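Local coordinates for hypothetical protein Atu1826 (Agrobacterium tumefaciens, PDB 2I3D), which is of unknown function but has an alpha/beta-hydrolase fold and is probably a hydrolase related to the S15 family of peptidases, at residues A50-P55 / Y69-L74; P57-T62 / N211-G216; Q155-D160 / E184-G189; T203-P208 / M222-D227. All coordinates share one frame; numbering follows the deposited sequence. Where two conformers were deposited one is given.

In the fold
Following the chain from the N terminus, strand 49-53 runs into the loop that holds 57-62 and then into helix 66-77; contact 1 closes this short excursion by laying the helix on its own strand. Contact 2 is the long closure, bringing 57-62 against the loop 211-216 after 149 residues, so it crosses both contact 1 and contact 4. Nested inside it, contact 3 joins the loop after strand 146-152 to the start of helix 184-195. Contact 4 then folds helix 218-233 back on the edge strand 202-207. Contacts 1 and 4 reach the same sheet and touch through their helices, while contacts 2 and 3 meet where Q155 packs against H212 and F59.

Contact 1. Residues A50-P55 / Y69-L74; sequences AIILHP and YQLFYL
I52 carries the whole contact, reaching from the strand to L71 and F72 on the helix, and everything it does there is apolar packing. Its two branches divide the work. The methyl CG2 meets L71 at the root of its side chain, with I52 CG2 and L71 CB 3.8 Å apart, and the two side chains cross obliquely. The other branch turns to F72: I52 CG1 lies 3.9 Å from F72 CA and 4.1 Å from F72 CB, so it rests on the backbone and the first carbon of that residue. CG2 stands anti to the backbone N while CG1 lies beside it (chi1 -38°), and this splay lets one residue touch two successive helical positions. A beta-branched isoleucine suits the place, being broad near the main chain where strand and helix are close; the CA atoms of I52 and F72 are 6.3 Å apart.

No hydrogen bond links the segments; each backbone is bonded by its own secondary structure, I52 making backbone hydrogen bonding with L83 of strand 81-85 and Y73 N donating to Y69 O in the helix.

The pair belongs to the beta-alpha-beta unit of strand 49-53, helix 66-77 and strand 81-85. The F72 ring makes a cation-pi contact with R84 and also touches T82, so the helix spans both strands, and Q70 and L74 of the same helix meet helix 218-233.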
# COMPACT_ATOMS: atom_id res chain seq x y z
N ALA B 50 2.46 18.30 -11.01
CA ALA B 50 1.75 17.03 -10.96
C ALA B 50 1.13 16.87 -9.57
O ALA B 50 1.83 17.07 -8.57
CB ALA B 50 2.70 15.87 -11.27
N ILE B 51 -0.16 16.54 -9.51
CA ILE B 51 -0.87 16.27 -8.25
C ILE B 51 -1.25 14.79 -8.24
O ILE B 51 -1.85 14.30 -9.23
CB ILE B 51 -2.18 17.11 -8.15
CG1 ILE B 51 -1.87 18.61 -8.35
CG2 ILE B 51 -2.89 16.88 -6.83
CD1 ILE B 51 -1.01 19.31 -7.25
N ILE B 52 -0.95 14.10 -7.15
CA ILE B 52 -1.18 12.64 -7.06
C ILE B 52 -2.22 12.36 -5.97
O ILE B 52 -2.03 12.83 -4.81
CB ILE B 52 0.14 11.87 -6.71
CG1 ILE B 52 1.35 12.48 -7.43
CG2 ILE B 52 -0.05 10.36 -6.99
CD1 ILE B 52 1.32 12.39 -8.95
N LEU B 53 -3.28 11.60 -6.31
CA LEU B 53 -4.45 11.42 -5.45
C LEU B 53 -4.64 9.96 -5.06
O LEU B 53 -4.53 9.07 -5.90
CB LEU B 53 -5.72 11.96 -6.15
CG LEU B 53 -5.59 13.45 -6.52
CD1 LEU B 53 -6.76 13.93 -7.41
CD2 LEU B 53 -5.42 14.30 -5.25
N HIS B 54 -4.89 9.70 -3.77
CA HIS B 54 -4.87 8.32 -3.24
C HIS B 54 -6.26 7.64 -3.16
O HIS B 54 -7.30 8.29 -3.36
CB HIS B 54 -4.12 8.31 -1.88
CG HIS B 54 -4.88 8.96 -0.76
ND1 HIS B 54 -5.99 8.40 -0.17
CD2 HIS B 54 -4.63 10.11 -0.07
CE1 HIS B 54 -6.40 9.17 0.82
NE2 HIS B 54 -5.59 10.20 0.92
N PRO B 55 -6.29 6.31 -2.91
CA PRO B 55 -7.55 5.59 -2.75
C PRO B 55 -8.40 5.94 -1.54
O PRO B 55 -7.95 6.65 -0.61
CB PRO B 55 -7.14 4.11 -2.65
CG PRO B 55 -5.80 4.06 -3.37
CD PRO B 55 -5.13 5.39 -2.97
N TYR B 69 2.98 6.59 -4.10
CA TYR B 69 4.40 6.99 -4.00
C TYR B 69 5.13 6.85 -5.34
O TYR B 69 5.80 7.78 -5.78
CB TYR B 69 5.13 6.19 -2.90
CG TYR B 69 6.57 6.59 -2.89
CD1 TYR B 69 6.95 7.81 -2.32
CD2 TYR B 69 7.53 5.84 -3.56
CE1 TYR B 69 8.25 8.22 -2.37
CE2 TYR B 69 8.86 6.27 -3.60
CZ TYR B 69 9.20 7.46 -3.00
OH TYR B 69 10.48 7.92 -3.03
N GLN B 70 4.99 5.68 -5.98
CA GLN B 70 5.64 5.48 -7.28
C GLN B 70 5.16 6.46 -8.35
O GLN B 70 5.96 6.92 -9.16
CB GLN B 70 5.43 4.05 -7.75
CG GLN B 70 6.20 3.05 -6.86
CD GLN B 70 7.67 3.14 -7.06
OE1 GLN B 70 8.17 3.32 -8.20
NE2 GLN B 70 8.41 3.10 -5.95
N LEU B 71 3.87 6.80 -8.37
CA LEU B 71 3.41 7.80 -9.31
C LEU B 71 4.09 9.14 -9.01
O LEU B 71 4.56 9.83 -9.91
CB LEU B 71 1.88 7.97 -9.26
CG LEU B 71 1.07 6.81 -9.87
CD1 LEU B 71 -0.38 6.80 -9.39
CD2 LEU B 71 1.15 6.87 -11.45
N PHE B 72 4.07 9.53 -7.72
CA PHE B 72 4.78 10.73 -7.30
C PHE B 72 6.24 10.71 -7.81
O PHE B 72 6.72 11.68 -8.44
CB PHE B 72 4.73 10.81 -5.78
CG PHE B 72 5.45 11.99 -5.21
CD1 PHE B 72 4.73 13.12 -4.80
CD2 PHE B 72 6.84 11.95 -5.00
CE1 PHE B 72 5.38 14.21 -4.20
CE2 PHE B 72 7.51 13.03 -4.41
CZ PHE B 72 6.78 14.18 -4.01
N TYR B 73 6.95 9.61 -7.56
CA TYR B 73 8.35 9.52 -7.94
C TYR B 73 8.55 9.60 -9.47
O TYR B 73 9.50 10.24 -9.93
CB TYR B 73 8.93 8.21 -7.40
CG TYR B 73 10.42 8.09 -7.54
CD1 TYR B 73 11.28 8.89 -6.79
CD2 TYR B 73 10.96 7.15 -8.40
CE1 TYR B 73 12.68 8.76 -6.92
CE2 TYR B 73 12.34 7.01 -8.54
CZ TYR B 73 13.17 7.82 -7.81
OH TYR B 73 14.53 7.62 -7.98
N LEU B 74 7.65 9.00 -10.26
CA LEU B 74 7.68 9.13 -11.72
C LEU B 74 7.67 10.59 -12.18
O LEU B 74 8.53 11.02 -13.01
CB LEU B 74 6.48 8.40 -12.32
CG LEU B 74 6.34 8.57 -13.84
CD1 LEU B 74 7.67 8.20 -14.57
CD2 LEU B 74 5.17 7.64 -14.31

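Contact 2. Residues P57-T62 / N211-G216; sequences PQFGGT and NHFFNG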
# COMPACT_ATOMS: atom_id res chain seq x y z
N PRO B 57 -10.12 5.34 2.05
CA PRO B 57 -9.61 4.60 3.23
C PRO B 57 -10.12 3.16 3.40
O PRO B 57 -9.45 2.34 4.09
CB PRO B 57 -10.02 5.47 4.42
CG PRO B 57 -11.13 6.38 3.91
CD PRO B 57 -10.78 6.61 2.42
N GLN B 58 -11.25 2.81 2.80
CA GLN B 58 -11.73 1.42 2.93
C GLN B 58 -10.76 0.44 2.26
O GLN B 58 -10.72 -0.76 2.62
CB GLN B 58 -13.14 1.26 2.39
CG GLN B 58 -13.24 1.15 0.86
CD GLN B 58 -14.67 1.21 0.37
OE1 GLN B 58 -15.60 0.89 1.12
NE2 GLN B 58 -14.87 1.65 -0.89
N PHE B 59 -10.01 0.92 1.27
CA PHE B 59 -9.01 0.08 0.58
C PHE B 59 -7.61 0.45 1.03
O PHE B 59 -6.64 0.19 0.33
CB PHE B 59 -9.15 0.20 -0.95
CG PHE B 59 -10.42 -0.39 -1.48
CD1 PHE B 59 -10.67 -1.76 -1.34
CD2 PHE B 59 -11.38 0.41 -2.09
CE1 PHE B 59 -11.84 -2.34 -1.83
CE2 PHE B 59 -12.59 -0.17 -2.57
CZ PHE B 59 -12.81 -1.54 -2.43
N GLY B 60 -7.54 1.07 2.20
CA GLY B 60 -6.26 1.41 2.81
C GLY B 60 -5.55 2.60 2.14
O GLY B 60 -4.33 2.72 2.22
N GLY B 61 -6.32 3.49 1.50
CA GLY B 61 -5.73 4.64 0.78
C GLY B 61 -5.07 5.66 1.72
O GLY B 61 -5.71 6.13 2.68
N THR B 62 -3.80 5.98 1.44
CA THR B 62 -3.10 7.12 2.00
C THR B 62 -2.09 7.61 0.95
O THR B 62 -1.82 6.93 -0.05
CB THR B 62 -2.29 6.80 3.30
OG1 THR B 62 -1.04 6.19 2.94
CG2 THR B 62 -3.10 5.92 4.31
N ASN B 211 -5.10 -7.41 -10.06
CA ASN B 211 -6.34 -7.13 -9.36
C ASN B 211 -6.46 -5.63 -9.10
O ASN B 211 -5.70 -4.86 -9.69
CB ASN B 211 -6.51 -8.01 -8.09
CG ASN B 211 -5.42 -7.78 -7.04
OD1 ASN B 211 -5.33 -8.57 -5.99
ND2 ASN B 211 -4.64 -6.75 -7.22
N HIS B 212 -7.41 -5.22 -8.23
CA HIS B 212 -7.58 -3.78 -7.97
C HIS B 212 -6.35 -3.16 -7.33
O HIS B 212 -6.13 -1.96 -7.40
CB HIS B 212 -8.80 -3.52 -7.08
CG HIS B 212 -9.27 -2.10 -7.10
ND1 HIS B 212 -9.83 -1.52 -8.23
CD2 HIS B 212 -9.29 -1.14 -6.14
CE1 HIS B 212 -10.14 -0.26 -7.97
NE2 HIS B 212 -9.85 -0.01 -6.70
N PHE B 213 -5.55 -4.00 -6.68
CA PHE B 213 -4.35 -3.59 -5.93
C PHE B 213 -3.06 -3.86 -6.70
O PHE B 213 -1.97 -3.52 -6.22
CB PHE B 213 -4.38 -4.30 -4.60
CG PHE B 213 -5.74 -4.23 -3.97
CD1 PHE B 213 -6.20 -3.02 -3.48
CD2 PHE B 213 -6.60 -5.31 -4.05
CE1 PHE B 213 -7.50 -2.90 -2.96
CE2 PHE B 213 -7.90 -5.22 -3.54
CZ PHE B 213 -8.36 -4.01 -2.99
N PHE B 214 -3.20 -4.30 -7.96
CA PHE B 214 -2.03 -4.66 -8.79
C PHE B 214 -1.07 -5.55 -7.99
O PHE B 214 0.15 -5.44 -8.14
CB PHE B 214 -1.36 -3.42 -9.35
CG PHE B 214 -2.25 -2.66 -10.26
CD1 PHE B 214 -2.24 -2.93 -11.64
CD2 PHE B 214 -3.18 -1.75 -9.73
CE1 PHE B 214 -3.14 -2.23 -12.53
CE2 PHE B 214 -4.06 -1.08 -10.58
CZ PHE B 214 -4.06 -1.32 -11.97
N ASN B 215 -1.62 -6.46 -7.17
CA ASN B 215 -0.72 -7.30 -6.39
C ASN B 215 0.15 -8.15 -7.33
O ASN B 215 -0.36 -8.88 -8.16
CB ASN B 215 -1.48 -8.22 -5.43
CG ASN B 215 -2.13 -7.46 -4.29
OD1 ASN B 215 -1.54 -6.51 -3.69
ND2 ASN B 215 -3.33 -7.86 -3.96
N GLY B 216 1.47 -8.05 -7.13
CA GLY B 216 2.44 -8.79 -7.95
C GLY B 216 2.60 -8.17 -9.33
O GLY B 216 3.32 -8.73 -10.18
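An aromatic cluster of F59, H212 and F213 takes in the likely histidine, H212, of a Ser-His-Asp triad in this putative alpha/beta hydrolase. Two loops build it: residues 57-62 come after strand 49-53, and residues 211-216 lie in the loop before helix 218-233. The imidazole of H212 turns its edge toward the face of F59 at a distance, with ring centroids 5.6 Å apart and planes at 53°. The close touching is between F59 and F213, whose rings meet obliquely, in neither a stack nor a T. The rim atom F213 CZ is 3.6 Å from F59 CD1, which lies at the edge of the F213 ring near its plane, and F213 CE1 is 4.0 Å from F59 CB. F213 CG stands anti to its carbonyl carbon (chi1 -46°), which swings the far end of the ring nearer to F59 than its CB direction alone would take it. The type I beta turn from N211 to F214 puts H212 CB over the centre of the F213 ring, 4.0 Å above its plane.

Both imidazole nitrogens of H212 have partners, NE2 bonding to S130 OG and ND1 to D179 OD2. These two hydrogen bonds fix the orientation of the imidazole, and the phenyl rings give it an apolar neighbourhood.

Contact 3. Residues Q155-D160 / E184-G189; sequences QPNTYD and EKDVNG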
# COMPACT_ATOMS: atom_id res chain seq x y z
N GLN B 155 -13.34 3.32 -10.93
CA GLN B 155 -14.41 2.44 -10.48
C GLN B 155 -15.72 3.03 -10.99
O GLN B 155 -16.52 3.57 -10.23
CB GLN B 155 -14.47 2.40 -8.94
CG GLN B 155 -13.19 1.97 -8.25
CD GLN B 155 -13.19 2.54 -6.84
OE1 GLN B 155 -13.42 1.84 -5.83
NE2 GLN B 155 -12.92 3.83 -6.77
N PRO B 156 -15.95 2.95 -12.31
CA PRO B 156 -17.18 3.61 -12.84
C PRO B 156 -18.51 2.87 -12.55
O PRO B 156 -19.59 3.39 -12.88
CB PRO B 156 -16.95 3.61 -14.36
CG PRO B 156 -15.95 2.43 -14.63
CD PRO B 156 -15.10 2.35 -13.36
N ASN B 157 -18.42 1.69 -11.94
CA ASN B 157 -19.57 0.98 -11.43
C ASN B 157 -19.95 1.46 -10.02
O ASN B 157 -21.07 1.21 -9.58
CB ASN B 157 -19.30 -0.57 -11.42
CG ASN B 157 -18.04 -0.97 -10.61
OD1 ASN B 157 -17.10 -0.21 -10.48
ND2 ASN B 157 -18.06 -2.21 -10.03
N THR B 158 -19.02 2.13 -9.32
CA THR B 158 -19.23 2.58 -7.93
C THR B 158 -19.40 4.10 -7.82
O THR B 158 -20.15 4.60 -6.95
CB THR B 158 -18.00 2.18 -7.07
OG1 THR B 158 -17.77 0.77 -7.19
CG2 THR B 158 -18.18 2.61 -5.60
N TYR B 159 -18.65 4.82 -8.66
CA TYR B 159 -18.68 6.29 -8.67
C TYR B 159 -19.10 6.72 -10.07
O TYR B 159 -18.80 6.03 -11.06
CB TYR B 159 -17.31 6.88 -8.33
CG TYR B 159 -16.91 6.50 -6.92
CD1 TYR B 159 -17.60 7.00 -5.81
CD2 TYR B 159 -15.84 5.65 -6.68
CE1 TYR B 159 -17.25 6.68 -4.53
CE2 TYR B 159 -15.48 5.30 -5.36
CZ TYR B 159 -16.22 5.80 -4.31
OH TYR B 159 -15.85 5.47 -3.02
N ASP B 160 -19.78 7.86 -10.12
CA ASP B 160 -20.37 8.38 -11.34
C ASP B 160 -19.33 9.18 -12.16
O ASP B 160 -18.91 10.26 -11.78
CB ASP B 160 -21.55 9.28 -10.94
CG ASP B 160 -22.23 9.94 -12.13
OD1 ASP B 160 -22.05 9.45 -13.29
OD2 ASP B 160 -22.97 10.93 -11.87
N GLU B 184 -13.43 -5.49 -15.60
CA GLU B 184 -13.03 -5.04 -16.93
C GLU B 184 -14.22 -4.54 -17.68
O GLU B 184 -14.11 -3.56 -18.40
CB GLU B 184 -12.54 -6.23 -17.77
CG GLU B 184 -11.15 -6.63 -17.64
CD GLU B 184 -10.80 -7.56 -18.81
OE1 GLU B 184 -11.00 -8.76 -18.66
OE2 GLU B 184 -10.40 -7.08 -19.88
N LYS B 185 -15.35 -5.23 -17.59
CA LYS B 185 -16.50 -4.79 -18.37
C LYS B 185 -16.87 -3.34 -18.02
O LYS B 185 -17.25 -2.57 -18.90
CB LYS B 185 -17.69 -5.72 -18.17
CG LYS B 185 -19.00 -5.28 -18.83
CD LYS B 185 -20.06 -6.47 -18.89
CE LYS B 185 -20.72 -6.70 -17.55
NZ LYS B 185 -21.78 -7.77 -17.71
N ASP B 186 -16.81 -3.00 -16.73
CA ASP B 186 -17.21 -1.67 -16.32
C ASP B 186 -16.17 -0.64 -16.78
O ASP B 186 -16.53 0.44 -17.29
CB ASP B 186 -17.36 -1.62 -14.81
CG ASP B 186 -18.37 -2.61 -14.35
OD1 ASP B 186 -19.56 -2.27 -14.34
OD2 ASP B 186 -17.99 -3.77 -14.08
N VAL B 187 -14.89 -0.96 -16.60
CA VAL B 187 -13.87 -0.01 -17.10
C VAL B 187 -13.96 0.16 -18.62
O VAL B 187 -13.80 1.27 -19.12
CB VAL B 187 -12.43 -0.37 -16.64
CG1 VAL B 187 -11.46 0.74 -17.13
CG2 VAL B 187 -12.43 -0.44 -15.12
N ASN B 188 -14.22 -0.92 -19.34
CA ASN B 188 -14.28 -0.86 -20.80
C ASN B 188 -15.42 0.04 -21.27
O ASN B 188 -15.27 0.81 -22.22
CB ASN B 188 -14.50 -2.25 -21.40
CG ASN B 188 -13.25 -3.10 -21.36
OD1 ASN B 188 -12.15 -2.58 -21.12
ND2 ASN B 188 -13.41 -4.42 -21.56
N GLY B 189 -16.52 -0.02 -20.54
CA GLY B 189 -17.70 0.80 -20.89
C GLY B 189 -17.41 2.28 -20.72
O GLY B 189 -17.82 3.11 -21.56
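P156 and N157 are the two residues of the loop that meet the first turn of helix 184-195, at D186 and V187. Just before them, Q155 folds the loop back on itself: its carbonyl O accepts from both T158 N and Y159 N, holding the intervening residues in a compact turn that presents the next two side chains to the helix.

The ring of P156 packs on the helix backbone. Its CG lies 3.4 Å from D186 O and 4.0 Å from V187 CA, while CD comes to 4.2 Å from V187 CG2. A proline suits this surface, since its compact, rigid ring can lie against a main-chain carbonyl and a valine methyl without bringing a polar group of its own.

N157 follows, and its closest approach is made by CB rather than by the amide: N157 CB is 3.4 Å from D186 OD1 and 3.7 Å from D186 CG. With CG between the backbone N and the carbonyl carbon (chi1 56°), the amide is turned so that ND2 donates to V181 O while CB faces D186. The two side chains run roughly perpendicular, the amide tilted 32° from the carboxylate. The asparagine thus ties the loop to V181 by its amide and meets the aspartate only through CB and CG, with no hydrogen bond between the segments.

The loop follows strand 146-152, with Y159 turned to W134 in a stacked ring pair. On the helix, V187 also touches I173 and N175 of strand 171-176 and H204 of strand 202-207, so the helix packs on both strands.

Contact 4. Residues T203-P208 / M222-D227; sequences THRTLP and MGECED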
# COMPACT_ATOMS: atom_id res chain seq x y z
N THR B 203 -5.64 6.48 -23.91
CA THR B 203 -4.75 5.30 -24.00
C THR B 203 -5.22 4.39 -22.87
O THR B 203 -5.18 4.77 -21.69
CB THR B 203 -3.27 5.71 -23.82
OG1 THR B 203 -2.89 6.49 -24.97
CG2 THR B 203 -2.36 4.48 -23.71
N HIS B 204 -5.72 3.21 -23.23
CA HIS B 204 -6.30 2.31 -22.25
C HIS B 204 -5.53 1.00 -22.25
O HIS B 204 -5.57 0.24 -23.24
CB HIS B 204 -7.76 2.03 -22.57
CG HIS B 204 -8.38 1.01 -21.67
ND1 HIS B 204 -9.43 0.19 -22.06
CD2 HIS B 204 -8.09 0.69 -20.38
CE1 HIS B 204 -9.76 -0.59 -21.03
NE2 HIS B 204 -8.98 -0.30 -20.01
N ARG B 205 -4.81 0.72 -21.15
CA ARG B 205 -4.10 -0.54 -21.05
C ARG B 205 -4.78 -1.41 -20.00
O ARG B 205 -5.07 -0.95 -18.91
CB ARG B 205 -2.64 -0.25 -20.63
CG ARG B 205 -1.78 -1.48 -20.43
CD ARG B 205 -1.48 -2.22 -21.80
NE ARG B 205 -0.91 -3.53 -21.48
CZ ARG B 205 -1.20 -4.66 -22.13
NH1 ARG B 205 -2.01 -4.66 -23.20
NH2 ARG B 205 -0.62 -5.79 -21.73
N THR B 206 -5.01 -2.68 -20.33
CA THR B 206 -5.52 -3.66 -19.39
C THR B 206 -4.37 -4.62 -19.07
O THR B 206 -3.79 -5.24 -20.00
CB THR B 206 -6.73 -4.40 -19.95
OG1 THR B 206 -7.77 -3.46 -20.29
CG2 THR B 206 -7.28 -5.44 -18.91
N LEU B 207 -4.00 -4.71 -17.79
CA LEU B 207 -2.86 -5.57 -17.40
C LEU B 207 -3.33 -6.95 -17.03
O LEU B 207 -4.09 -7.11 -16.08
CB LEU B 207 -2.13 -5.02 -16.17
CG LEU B 207 -1.29 -3.77 -16.31
CD1 LEU B 207 -0.37 -3.63 -15.10
CD2 LEU B 207 -0.46 -3.90 -17.55
N PRO B 208 -2.83 -7.98 -17.74
CA PRO B 208 -3.17 -9.36 -17.38
C PRO B 208 -2.76 -9.73 -15.96
O PRO B 208 -1.63 -9.47 -15.54
CB PRO B 208 -2.37 -10.21 -18.40
CG PRO B 208 -2.23 -9.25 -19.60
CD PRO B 208 -1.95 -7.91 -18.93
N MSE B 222 3.85 0.34 -13.24
CA MSE B 222 4.64 1.56 -13.23
C MSE B 222 5.44 1.72 -14.53
O MSE B 222 5.66 2.84 -15.00
CB MSE B 222 5.55 1.60 -12.00
CG MSE B 222 4.77 1.77 -10.67
SE MSE B 222 3.37 3.20 -10.78
CE MSE B 222 4.50 4.54 -11.32
N GLY B 223 5.87 0.60 -15.13
CA GLY B 223 6.50 0.63 -16.46
C GLY B 223 5.59 1.20 -17.52
O GLY B 223 6.01 1.97 -18.38
N GLU B 224 4.32 0.82 -17.47
CA GLU B 224 3.33 1.34 -18.43
C GLU B 224 3.09 2.82 -18.19
O GLU B 224 3.03 3.59 -19.15
CB GLU B 224 2.02 0.57 -18.32
CG GLU B 224 2.14 -0.93 -18.77
CD GLU B 224 2.17 -1.14 -20.28
OE1 GLU B 224 2.09 -0.17 -21.07
OE2 GLU B 224 2.23 -2.32 -20.67
N CYS B 225 2.96 3.22 -16.91
CA CYS B 225 2.84 4.67 -16.59
C CYS B 225 4.07 5.49 -17.07
O CYS B 225 3.92 6.55 -17.66
CB CYS B 225 2.63 4.86 -15.09
SG CYS B 225 1.02 4.18 -14.57
N GLU B 226 5.27 4.96 -16.82
CA GLU B 226 6.51 5.60 -17.27
C GLU B 226 6.56 5.77 -18.80
O GLU B 226 6.79 6.87 -19.30
CB GLU B 226 7.72 4.82 -16.75
CG GLU B 226 9.02 5.40 -17.12
CD GLU B 226 10.19 4.52 -16.62
OE1 GLU B 226 10.03 3.26 -16.51
OE2 GLU B 226 11.26 5.11 -16.33
N ASP B 227 6.27 4.69 -19.52
CA ASP B 227 6.27 4.70 -20.99
C ASP B 227 5.26 5.70 -21.50
O ASP B 227 5.55 6.45 -22.43
CB ASP B 227 5.95 3.32 -21.57
CG ASP B 227 7.01 2.27 -21.27
OD1 ASP B 227 8.12 2.62 -20.80
OD2 ASP B 227 6.73 1.09 -21.50
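The backbones stand well apart here, the CA atoms of R205 and E224 being 8.1 Å from each other across strand 202-207 and helix 218-233, so long side chains have to bridge the gap. E224 reaches from the helix to both R205 and L207. Its carboxylate forms a salt bridge with R205, at the long distance of 3.5 Å between R205 NE and E224 OE2, with guanidinium and carboxylate planes 38° apart. The chains also lie against one another: R205 CG is 4.0 Å from E224 CD. R205 leaves with CG anti to the backbone N and then bends at chi2 (69°), while E224 bends at its own chi2 (-77°); the bends lay the carboxylate alongside the R205 chain near NE, not against the guanidinium tip. On the apolar side, L207 CD2 meets E224 CG at 4.1 Å, the leucine and glutamate chains running antiparallel.

Glutamate suits this place because its methylene carbons can pack on a leucine while its charge answers an arginine. R205 and E224 both also touch I174 of the neighbouring strand. A helix laid back on the last strand of the sheet, touched by R205 and L207 of that edge strand, is the closing beta-alpha step of the alpha/beta-hydrolase fold.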